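Probable starch synthase 4, chloroplastic/amyloplastic (Arabidopsis thaliana, PDB 6GNE) belongs to the plastid starch synthase family and has the two-domain GT-B fold of many glycosyltransferases, with ADP bound between the domains. Local coordinates at residues D267-A272 against A378-I383; A279-K284 against E290-A295; F390-I395 against G400-I405. One frame throughout, in Å; residues are numbered along the deposited sequence.

Contact 1 of 3, residues D267-A272 against A378-I383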
loop_
_atom_site.group_PDB
_atom_site.type_symbol
_atom_site.label_atom_id
_atom_site.label_comp_id
_atom_site.label_asym_id
_atom_site.label_seq_id
_atom_site.Cartn_x
_atom_site.Cartn_y
_atom_site.Cartn_z
ATOM N N ASP A 267 11.554 0.079 -11.239
ATOM C CA ASP A 267 12.394 -1.023 -11.737
ATOM C C ASP A 267 11.598 -2.324 -11.800
ATOM O O ASP A 267 11.617 -2.989 -12.820
ATOM C CB ASP A 267 13.666 -1.187 -10.893
ATOM C CG ASP A 267 14.624 -0.021 -11.052
ATOM O OD1 ASP A 267 14.738 0.517 -12.168
ATOM O OD2 ASP A 267 15.283 0.370 -10.060
ATOM N N SER A 268 10.907 -2.677 -10.711
ATOM C CA SER A 268 9.902 -3.770 -10.715
ATOM C C SER A 268 8.734 -3.527 -11.661
ATOM O O SER A 268 8.362 -4.403 -12.430
ATOM C CB SER A 268 9.333 -3.995 -9.319
ATOM O OG SER A 268 10.224 -4.781 -8.552
ATOM N N TRP A 269 8.138 -2.343 -11.591
ATOM C CA TRP A 269 7.020 -1.972 -12.475
ATOM C C TRP A 269 7.556 -1.223 -13.688
ATOM O O TRP A 269 7.640 -0.001 -13.685
ATOM C CB TRP A 269 5.979 -1.182 -11.695
ATOM C CG TRP A 269 5.373 -1.998 -10.589
ATOM C CD1 TRP A 269 5.669 -1.933 -9.250
ATOM C CD2 TRP A 269 4.390 -3.014 -10.726
ATOM N NE1 TRP A 269 4.916 -2.846 -8.546
ATOM C CE2 TRP A 269 4.139 -3.533 -9.437
ATOM C CE3 TRP A 269 3.717 -3.561 -11.816
ATOM C CZ2 TRP A 269 3.222 -4.555 -9.220
ATOM C CZ3 TRP A 269 2.814 -4.567 -11.601
ATOM C CH2 TRP A 269 2.565 -5.056 -10.321
ATOM N N ASN A 270 7.967 -1.980 -14.701
ATOM C CA ASN A 270 8.557 -1.417 -15.915
ATOM C C ASN A 270 8.204 -2.299 -17.104
ATOM O O ASN A 270 8.719 -3.414 -17.201
ATOM C CB ASN A 270 10.085 -1.338 -15.785
ATOM C CG ASN A 270 10.762 -0.677 -16.988
ATOM O OD1 ASN A 270 10.148 -0.382 -18.018
ATOM N ND2 ASN A 270 12.041 -0.461 -16.858
ATOM N N PRO A 271 7.360 -1.804 -18.026
ATOM C CA PRO A 271 6.961 -2.635 -19.171
ATOM C C PRO A 271 8.127 -3.109 -20.085
ATOM O O PRO A 271 8.013 -4.138 -20.746
ATOM C CB PRO A 271 6.005 -1.717 -19.943
ATOM C CG PRO A 271 6.449 -0.337 -19.597
ATOM C CD PRO A 271 6.790 -0.452 -18.135
ATOM N N ALA A 272 9.219 -2.348 -20.120
ATOM C CA ALA A 272 10.380 -2.665 -20.950
ATOM C C ALA A 272 11.142 -3.899 -20.500
ATOM O O ALA A 272 11.817 -4.518 -21.317
ATOM C CB ALA A 272 11.331 -1.468 -21.023
ATOM N N ALA A 378 1.258 -12.566 -11.035
ATOM C CA ALA A 378 1.582 -12.711 -12.450
ATOM C C ALA A 378 0.490 -12.041 -13.311
ATOM O O ALA A 378 0.772 -11.194 -14.157
ATOM C CB ALA A 378 1.756 -14.192 -12.800
ATOM N N LEU A 379 -0.760 -12.401 -13.056
ATOM C CA LEU A 379 -1.890 -11.910 -13.852
ATOM C C LEU A 379 -2.074 -10.394 -13.829
ATOM O O LEU A 379 -2.385 -9.796 -14.880
ATOM C CB LEU A 379 -3.214 -12.577 -13.429
ATOM C CG LEU A 379 -3.768 -13.525 -14.483
ATOM C CD1 LEU A 379 -4.997 -14.222 -13.907
ATOM C CD2 LEU A 379 -4.119 -12.778 -15.784
ATOM N N SER A 380 -1.885 -9.781 -12.657
ATOM C CA SER A 380 -1.947 -8.324 -12.552
ATOM C C SER A 380 -1.012 -7.631 -13.523
ATOM O O SER A 380 -1.416 -6.703 -14.215
ATOM C CB SER A 380 -1.722 -7.825 -11.121
ATOM O OG SER A 380 -0.401 -7.949 -10.711
ATOM N N HIS A 381 0.228 -8.100 -13.614
ATOM C CA HIS A 381 1.145 -7.571 -14.623
ATOM C C HIS A 381 0.533 -7.557 -16.019
ATOM O O HIS A 381 0.504 -6.513 -16.647
ATOM C CB HIS A 381 2.484 -8.295 -14.610
ATOM C CG HIS A 381 3.365 -7.927 -13.453
ATOM N ND1 HIS A 381 4.363 -6.989 -13.550
ATOM C CD2 HIS A 381 3.387 -8.367 -12.171
ATOM C CE1 HIS A 381 4.966 -6.873 -12.384
ATOM N NE2 HIS A 381 4.390 -7.692 -11.528
ATOM N N THR A 382 0.029 -8.694 -16.493
ATOM C CA THR A 382 -0.510 -8.783 -17.865
ATOM C C THR A 382 -1.780 -7.946 -18.026
ATOM O O THR A 382 -2.049 -7.441 -19.115
ATOM C CB THR A 382 -0.766 -10.247 -18.323
ATOM O OG1 THR A 382 -1.581 -10.934 -17.361
ATOM C CG2 THR A 382 0.537 -11.040 -18.452
ATOM N N ILE A 383 -2.552 -7.759 -16.946
ATOM C CA ILE A 383 -3.764 -6.921 -17.003
ATOM C C ILE A 383 -3.446 -5.457 -17.139
ATOM O O ILE A 383 -4.079 -4.774 -17.950
ATOM C CB ILE A 383 -4.743 -7.193 -15.839
ATOM C CG1 ILE A 383 -5.417 -8.548 -16.049
ATOM C CG2 ILE A 383 -5.808 -6.111 -15.758
ATOM C CD1 ILE A 383 -6.166 -9.057 -14.835
#
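An offset aromatic stack of W269 on H381 joins the loop that follows strand 257-259 to helix 377-386, beside the ADP pocket of the GT-B fold. The six-membered ring of W269 and the imidazole lie nearly parallel, their planes 9° apart and their centroids separated by 4.2 Å. The overlap is partial. CE1 of H381 lies over a face of the indole, 3.2 Å from CZ3 of W269, while NE2 of H381 is 3.4 Å from CH2 of W269; the overlap runs through these two edges of the rings. Each side chain reaches the stack by turning CG beside its own backbone N and anti to the carbonyl carbon (chi1 -63° in W269, -74° in H381). The imidazole meets the loop backbone too, where O of S268 lies near the ring plane, 4.2 Å from CE1 of H381. Rotation of the H381 ring is fixed further by a hydrogen bond from ND1 to the carboxylate of D274, and F276 meets the same imidazole with its own ring. At the edge of the indole, OG of S380 comes within 4.2 Å of CH2 of W269; this hydroxyl is hydrogen-bonded to the carbonyl of E377, and S380 touches ADP. One turn of helix thus carries both the stacking histidine and a serine of the nucleotide site. Helix 377-386 leads into strand 389-392 of the six-stranded parallel sheet, the arrangement of one of the two Rossmann-like domains of the GT-B fold.

Contact 2 of 3, residues A279-K284 against E290-A295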
loop_
_atom_site.group_PDB
_atom_site.type_symbol
_atom_site.label_atom_id
_atom_site.label_comp_id
_atom_site.label_asym_id
_atom_site.label_seq_id
_atom_site.Cartn_x
_atom_site.Cartn_y
_atom_site.Cartn_z
ATOM N N ALA A 279 5.166 -9.823 -24.039
ATOM C CA ALA A 279 5.974 -8.889 -24.808
ATOM C C ALA A 279 6.251 -7.627 -24.004
ATOM O O ALA A 279 5.473 -7.220 -23.148
ATOM C CB ALA A 279 5.303 -8.553 -26.126
ATOM N N GLN A 280 7.374 -7.010 -24.320
ATOM C CA GLN A 280 7.878 -5.853 -23.625
ATOM C C GLN A 280 7.513 -4.650 -24.481
ATOM O O GLN A 280 7.284 -4.775 -25.656
ATOM C CB GLN A 280 9.420 -5.946 -23.440
ATOM C CG GLN A 280 10.036 -7.345 -23.185
ATOM C CD GLN A 280 9.940 -7.805 -21.741
ATOM O OE1 GLN A 280 10.952 -8.018 -21.099
ATOM N NE2 GLN A 280 8.731 -7.937 -21.221
ATOM N N PHE A 281 7.448 -3.474 -23.866
ATOM C CA PHE A 281 7.183 -2.226 -24.588
ATOM C C PHE A 281 7.549 -1.042 -23.720
ATOM O O PHE A 281 7.847 -1.198 -22.538
ATOM C CB PHE A 281 5.715 -2.135 -25.023
ATOM C CG PHE A 281 4.725 -2.086 -23.883
ATOM C CD1 PHE A 281 4.419 -3.214 -23.146
ATOM C CD2 PHE A 281 4.069 -0.915 -23.589
ATOM C CE1 PHE A 281 3.482 -3.167 -22.124
ATOM C CE2 PHE A 281 3.131 -0.865 -22.562
ATOM C CZ PHE A 281 2.840 -1.996 -21.819
ATOM N N ASN A 282 7.513 0.142 -24.293
ATOM C CA ASN A 282 7.854 1.349 -23.560
ATOM C C ASN A 282 7.192 2.543 -24.229
ATOM O O ASN A 282 6.565 2.401 -25.291
ATOM C CB ASN A 282 9.397 1.514 -23.463
ATOM C CG ASN A 282 10.096 1.564 -24.838
ATOM O OD1 ASN A 282 10.170 2.621 -25.482
ATOM N ND2 ASN A 282 10.605 0.414 -25.293
ATOM N N ALA A 283 7.354 3.714 -23.613
ATOM C CA ALA A 283 6.813 4.971 -24.146
ATOM C C ALA A 283 7.056 5.190 -25.644
ATOM O O ALA A 283 6.229 5.805 -26.304
ATOM C CB ALA A 283 7.330 6.162 -23.325
ATOM N N LYS A 284 8.182 4.696 -26.168
ATOM C CA LYS A 284 8.561 4.936 -27.554
ATOM C C LYS A 284 8.132 3.830 -28.526
ATOM O O LYS A 284 8.369 3.970 -29.729
ATOM C CB LYS A 284 10.078 5.127 -27.714
ATOM C CG LYS A 284 10.887 5.729 -26.586
ATOM C CD LYS A 284 11.113 7.229 -26.744
ATOM C CE LYS A 284 9.949 8.031 -26.146
ATOM N NZ LYS A 284 10.193 9.497 -26.201
ATOM N N GLU A 290 -0.287 -3.730 -27.636
ATOM C CA GLU A 290 -1.255 -4.494 -28.441
ATOM C C GLU A 290 -1.026 -6.017 -28.377
ATOM O O GLU A 290 -1.994 -6.773 -28.295
ATOM C CB GLU A 290 -1.307 -4.027 -29.906
ATOM C CG GLU A 290 -2.283 -4.814 -30.826
ATOM C CD GLU A 290 -3.740 -5.004 -30.278
ATOM O OE1 GLU A 290 -4.292 -4.068 -29.642
ATOM O OE2 GLU A 290 -4.347 -6.098 -30.475
ATOM N N GLU A 291 0.232 -6.463 -28.398
ATOM C CA GLU A 291 0.545 -7.897 -28.279
ATOM C C GLU A 291 0.058 -8.486 -26.940
ATOM O O GLU A 291 -0.441 -9.605 -26.918
ATOM C CB GLU A 291 2.045 -8.209 -28.521
ATOM C CG GLU A 291 2.416 -8.498 -29.983
ATOM C CD GLU A 291 3.904 -8.243 -30.380
ATOM O OE1 GLU A 291 4.834 -8.368 -29.526
ATOM O OE2 GLU A 291 4.135 -7.929 -31.584
ATOM N N ASN A 292 0.186 -7.733 -25.846
ATOM C CA ASN A 292 -0.305 -8.184 -24.521
ATOM C C ASN A 292 -1.840 -8.180 -24.459
ATOM O O ASN A 292 -2.462 -9.072 -23.877
ATOM C CB ASN A 292 0.281 -7.338 -23.368
ATOM C CG ASN A 292 1.718 -7.706 -23.034
ATOM O OD1 ASN A 292 2.010 -8.840 -22.629
ATOM N ND2 ASN A 292 2.625 -6.743 -23.206
ATOM N N LYS A 293 -2.445 -7.174 -25.073
ATOM C CA LYS A 293 -3.884 -7.144 -25.219
ATOM C C LYS A 293 -4.381 -8.411 -25.919
ATOM O O LYS A 293 -5.303 -9.067 -25.441
ATOM C CB LYS A 293 -4.322 -5.876 -25.945
ATOM C CG LYS A 293 -5.833 -5.722 -25.978
ATOM C CD LYS A 293 -6.222 -4.353 -26.470
ATOM C CE LYS A 293 -7.728 -4.271 -26.641
ATOM N NZ LYS A 293 -8.172 -2.907 -27.018
ATOM N N HIS A 294 -3.727 -8.780 -27.016
ATOM C CA HIS A 294 -4.108 -9.990 -27.735
ATOM C C HIS A 294 -3.854 -11.270 -26.888
ATOM O O HIS A 294 -4.710 -12.140 -26.804
ATOM C CB HIS A 294 -3.385 -10.040 -29.079
ATOM C CG HIS A 294 -3.761 -11.214 -29.936
ATOM N ND1 HIS A 294 -3.077 -12.414 -29.887
ATOM C CD2 HIS A 294 -4.739 -11.370 -30.866
ATOM C CE1 HIS A 294 -3.603 -13.246 -30.771
ATOM N NE2 HIS A 294 -4.618 -12.643 -31.370
ATOM N N ALA A 295 -2.695 -11.353 -26.247
ATOM C CA ALA A 295 -2.338 -12.513 -25.453
ATOM C C ALA A 295 -3.350 -12.748 -24.312
ATOM O O ALA A 295 -3.801 -13.888 -24.101
ATOM C CB ALA A 295 -0.918 -12.374 -24.897
#
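The side-chain amide of N292 donates from ND2 to the backbone O of A279, a hydrogen bond of 2.9 Å with an N-H...O angle of 164°. The acceptor lies close to the amide plane of N292, whereas seen from the carbonyl of A279 the donor is tilted 35° from its plane. With CG beside the backbone N of its helix (chi1 -77°), N292 turns its whole amide to the loop, and its OD1 takes a weak hydrogen bond from the backbone N of K278. The same ND2 sits 3.8 Å from CE1 of F281, approaching the phenyl ring obliquely. On the neighbouring helical position, E291 runs past the methyl group of A279: CB of A279 is 4.1 Å from CB of E291 and 3.4 Å from OE1 of E291.

Farther out, F281 and N292 both rest on A385 of helix 377-386, and F281 also packs on P271 and on M477 of helix 466-477. The buried asparagine amide on helix 287-300 therefore donates firmly to the loop backbone through ND2 and accepts only weakly through OD1, which implies that the donor bond carries most of the polar tie, with ND2 also lying against the F281 ring.

Contact 3 of 3, residues F390-I395 against G400-I405. With ADP (adenosine-5'-diphosphate), chain F; AC1 (4,6-dideoxy-4-{[(1S,4R,5S,6S)-4,5,6-trihydroxy-3-(hydroxymethyl)cyclohex-2-en-1-yl]amino}-alpha-D-glucopyranose), chain C.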
loop_
_atom_site.group_PDB
_atom_site.type_symbol
_atom_site.label_atom_id
_atom_site.label_comp_id
_atom_site.label_asym_id
_atom_site.label_seq_id
_atom_site.Cartn_x
_atom_site.Cartn_y
_atom_site.Cartn_z
ATOM N N PHE A 390 -8.298 1.829 -17.018
ATOM C CA PHE A 390 -8.168 1.277 -15.674
ATOM C C PHE A 390 -8.995 2.092 -14.687
ATOM O O PHE A 390 -8.815 3.312 -14.594
ATOM C CB PHE A 390 -6.696 1.269 -15.238
ATOM C CG PHE A 390 -6.466 0.492 -13.981
ATOM C CD1 PHE A 390 -6.616 1.096 -12.734
ATOM C CD2 PHE A 390 -6.173 -0.869 -14.037
ATOM C CE1 PHE A 390 -6.463 0.384 -11.567
ATOM C CE2 PHE A 390 -5.986 -1.602 -12.859
ATOM C CZ PHE A 390 -6.137 -0.971 -11.623
ATOM N N ILE A 391 -9.868 1.428 -13.925
ATOM C CA ILE A 391 -10.806 2.164 -13.057
ATOM C C ILE A 391 -10.455 2.108 -11.565
ATOM O O ILE A 391 -10.131 1.044 -11.056
ATOM C CB ILE A 391 -12.272 1.724 -13.272
ATOM C CG1 ILE A 391 -12.490 0.230 -12.999
ATOM C CG2 ILE A 391 -12.731 2.088 -14.672
ATOM C CD1 ILE A 391 -13.898 -0.052 -12.498
ATOM N N ILE A 392 -10.548 3.248 -10.893
ATOM C CA ILE A 392 -10.310 3.366 -9.445
ATOM C C ILE A 392 -11.413 4.298 -8.901
ATOM O O ILE A 392 -11.197 5.491 -8.621
ATOM C CB ILE A 392 -8.890 3.947 -9.049
ATOM C CG1 ILE A 392 -7.839 3.725 -10.135
ATOM C CG2 ILE A 392 -8.378 3.359 -7.733
ATOM C CD1 ILE A 392 -7.960 4.632 -11.344
ATOM N N PRO A 393 -12.608 3.776 -8.749
ATOM C CA PRO A 393 -13.704 4.629 -8.330
ATOM C C PRO A 393 -13.889 4.635 -6.808
ATOM O O PRO A 393 -15.000 4.362 -6.308
ATOM C CB PRO A 393 -14.882 3.981 -9.042
ATOM C CG PRO A 393 -14.565 2.550 -8.893
ATOM C CD PRO A 393 -13.092 2.470 -9.176
ATOM N N SER A 394 -12.815 4.952 -6.080
ATOM C CA SER A 394 -12.765 4.742 -4.619
ATOM C C SER A 394 -13.668 5.705 -3.844
ATOM O O SER A 394 -13.815 6.874 -4.216
ATOM C CB SER A 394 -11.320 4.847 -4.117
ATOM O OG SER A 394 -10.454 3.990 -4.846
ATOM N N ILE A 395 -14.275 5.198 -2.771
ATOM C CA ILE A 395 -15.014 6.056 -1.834
ATOM C C ILE A 395 -14.013 6.969 -1.119
ATOM O O ILE A 395 -14.247 8.154 -0.969
ATOM C CB ILE A 395 -15.850 5.219 -0.828
ATOM C CG1 ILE A 395 -16.856 4.301 -1.574
ATOM C CG2 ILE A 395 -16.591 6.110 0.168
ATOM C CD1 ILE A 395 -17.731 5.001 -2.597
ATOM N N GLY A 400 -3.264 5.053 -3.119
ATOM C CA GLY A 400 -3.484 4.242 -4.293
ATOM C C GLY A 400 -2.228 4.198 -5.154
ATOM O O GLY A 400 -1.611 5.226 -5.457
ATOM N N LEU A 401 -1.846 2.985 -5.517
ATOM C CA LEU A 401 -0.707 2.720 -6.372
ATOM C C LEU A 401 -1.115 2.206 -7.753
ATOM O O LEU A 401 -0.379 2.392 -8.743
ATOM C CB LEU A 401 0.188 1.695 -5.696
ATOM C CG LEU A 401 0.691 2.033 -4.299
ATOM C CD1 LEU A 401 1.638 0.933 -3.833
ATOM C CD2 LEU A 401 1.400 3.371 -4.259
ATOM N N THR A 402 -2.284 1.565 -7.831
ATOM C CA THR A 402 -2.697 0.914 -9.067
ATOM C C THR A 402 -2.869 1.897 -10.239
ATOM O O THR A 402 -2.579 1.554 -11.386
ATOM C CB THR A 402 -3.977 0.147 -8.856
ATOM O OG1 THR A 402 -5.005 1.053 -8.423
ATOM C CG2 THR A 402 -3.766 -1.007 -7.832
ATOM N N GLN A 403 -3.307 3.117 -9.941
ATOM C CA GLN A 403 -3.397 4.148 -10.976
ATOM C C GLN A 403 -2.012 4.565 -11.503
ATOM O O GLN A 403 -1.864 4.897 -12.673
ATOM C CB GLN A 403 -4.181 5.384 -10.488
ATOM C CG GLN A 403 -3.430 6.447 -9.657
ATOM C CD GLN A 403 -3.340 6.107 -8.186
ATOM O OE1 GLN A 403 -3.576 4.956 -7.765
ATOM N NE2 GLN A 403 -3.014 7.112 -7.379
ATOM N N MET A 404 -1.007 4.550 -10.631
ATOM C CA MET A 404 0.352 4.860 -11.031
ATOM C C MET A 404 0.927 3.717 -11.881
ATOM O O MET A 404 1.529 3.973 -12.942
ATOM C CB MET A 404 1.232 5.116 -9.820
ATOM C CG MET A 404 0.748 6.262 -8.938
ATOM S SD MET A 404 1.857 6.666 -7.592
ATOM C CE MET A 404 0.838 7.698 -6.570
ATOM N N ILE A 405 0.689 2.476 -11.455
ATOM C CA ILE A 405 1.160 1.320 -12.209
ATOM C C ILE A 405 0.456 1.301 -13.553
ATOM O O ILE A 405 1.119 1.116 -14.583
ATOM C CB ILE A 405 0.909 -0.029 -11.472
ATOM C CG1 ILE A 405 1.604 -0.069 -10.088
ATOM C CG2 ILE A 405 1.376 -1.220 -12.306
ATOM C CD1 ILE A 405 1.139 -1.194 -9.201
HETATM P PB ADP F . -4.539 -0.999 -1.201
HETATM O O1B ADP F . -3.299 -0.729 -0.402
HETATM O O2B ADP F . -4.787 -2.426 -1.596
HETATM O O3B ADP F . -5.754 -0.394 -0.534
HETATM P PA ADP F . -2.983 0.231 -3.296
HETATM O O1A ADP F . -3.368 0.764 -4.646
HETATM O O2A ADP F . -2.199 1.186 -2.435
HETATM O O3A ADP F . -4.361 -0.230 -2.603
HETATM O "O5'" ADP F . -2.118 -1.116 -3.424
HETATM C "C5'" ADP F . -2.598 -2.268 -4.118
HETATM C "C4'" ADP F . -1.491 -3.230 -4.587
HETATM O "O4'" ADP F . -1.958 -4.585 -4.507
HETATM C "C3'" ADP F . -1.119 -3.053 -6.045
HETATM O "O3'" ADP F . 0.213 -3.503 -6.230
HETATM C "C2'" ADP F . -2.050 -3.992 -6.766
HETATM O "O2'" ADP F . -1.560 -4.392 -8.033
HETATM C "C1'" ADP F . -2.080 -5.149 -5.812
HETATM N N9 ADP F . -3.332 -5.934 -5.859
HETATM C C8 ADP F . -4.512 -5.614 -5.313
HETATM N N7 ADP F . -5.413 -6.601 -5.519
HETATM C C5 ADP F . -4.807 -7.580 -6.208
HETATM C C6 ADP F . -5.184 -8.916 -6.768
HETATM N N6 ADP F . -6.447 -9.387 -6.620
HETATM N N1 ADP F . -4.216 -9.615 -7.427
HETATM C C2 ADP F . -2.965 -9.111 -7.581
HETATM N N3 ADP F . -2.577 -7.917 -7.105
HETATM C C4 ADP F . -3.435 -7.127 -6.429
HETATM C C1 AC1 C . -3.441 -2.890 5.513
HETATM O O2 AC1 C . -2.953 -1.134 7.114
HETATM C C2 AC1 C . -2.859 -1.489 5.724
HETATM C C4A AC1 C . -2.333 3.254 0.112
HETATM C C3 AC1 C . -3.528 -0.455 4.804
HETATM O O3 AC1 C . -2.876 0.797 5.032
HETATM C C4 AC1 C . -3.423 -0.910 3.345
HETATM N N4A AC1 C . -3.964 0.043 2.359
HETATM C C5 AC1 C . -4.117 -2.273 3.278
HETATM O O5 AC1 C . -3.428 -3.202 4.119
HETATM C C6 AC1 C . -4.105 -2.893 1.892
HETATM C C1B AC1 C . -3.447 1.403 2.148
HETATM C C2B AC1 C . -4.367 2.304 1.285
HETATM O O2B AC1 C . -5.668 1.733 1.045
HETATM C C3B AC1 C . -3.758 2.745 -0.041
HETATM O O3B AC1 C . -4.518 3.865 -0.485
HETATM O O4 AC1 C . -1.804 3.554 -1.181
HETATM C C5B AC1 C . -1.471 2.271 0.848
HETATM C C7B AC1 C . -1.993 1.401 1.719
HETATM C C6B AC1 C . 0.027 2.301 0.655
HETATM O O6B AC1 C . 0.571 3.548 1.104
#
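Strand 389-392 ends in an inverse gamma turn centred on P393, and after a short loop the chain returns through G400 and L401 to start a helix at T402. The backbones come closest at I392 and Q403, with CA atoms 7.1 Å apart. N of G400 donates to O4 of AC1 in a 2.9 Å hydrogen bond, and the following amide, N of L401, donates almost straight (177°) to O1A of ADP at 2.8 Å. N of T402 adds a weak bond to the same oxygen, which is thereby met by the amide just before the helix and by that of its first residue. This is the strand-to-helix link of the beta-alpha-beta unit formed by strand 389-392, helix 402-408 and strand 412-416, part of one of the two Rossmann-like domains of the GT-B fold. Within it, F390 points CE1 at T402, 3.5 Å from OG1 of T402, the two side chains crossing at about a right angle. With OG1 placed between the backbone N and the carbonyl carbon (chi1 59°), the CG2 branch of T402 faces the nucleotide, 3.6 Å from C2' of ADP. I392 lays its CD1 3.9 Å from CB of Q403, whose chain bends back and hydrogen-bonds through NE2 to OG of S424.

Overall arrangement
Contacts 1 and 3 both reach ADP, and contact 2 lies beyond contact 1. Contact 3 bonds to the nucleotide and to AC1 through its backbone, while contact 1 touches ADP at S380 and meets contact 3 where CE3 of W269 packs on CG2 of I405, at 3.3 Å; their centres are about 15 Å apart. Contact 2, nested in the chain segment that contact 1 closes, has its centre about 11 Å from that of contact 1 and is joined to it by a probable hydrogen bond from N of F281 to O of P271, at 3.2 Å. Contacts 2 and 3 do not touch, their nearest atoms being about 8 Å apart, so contact 1 is the one that touches both others.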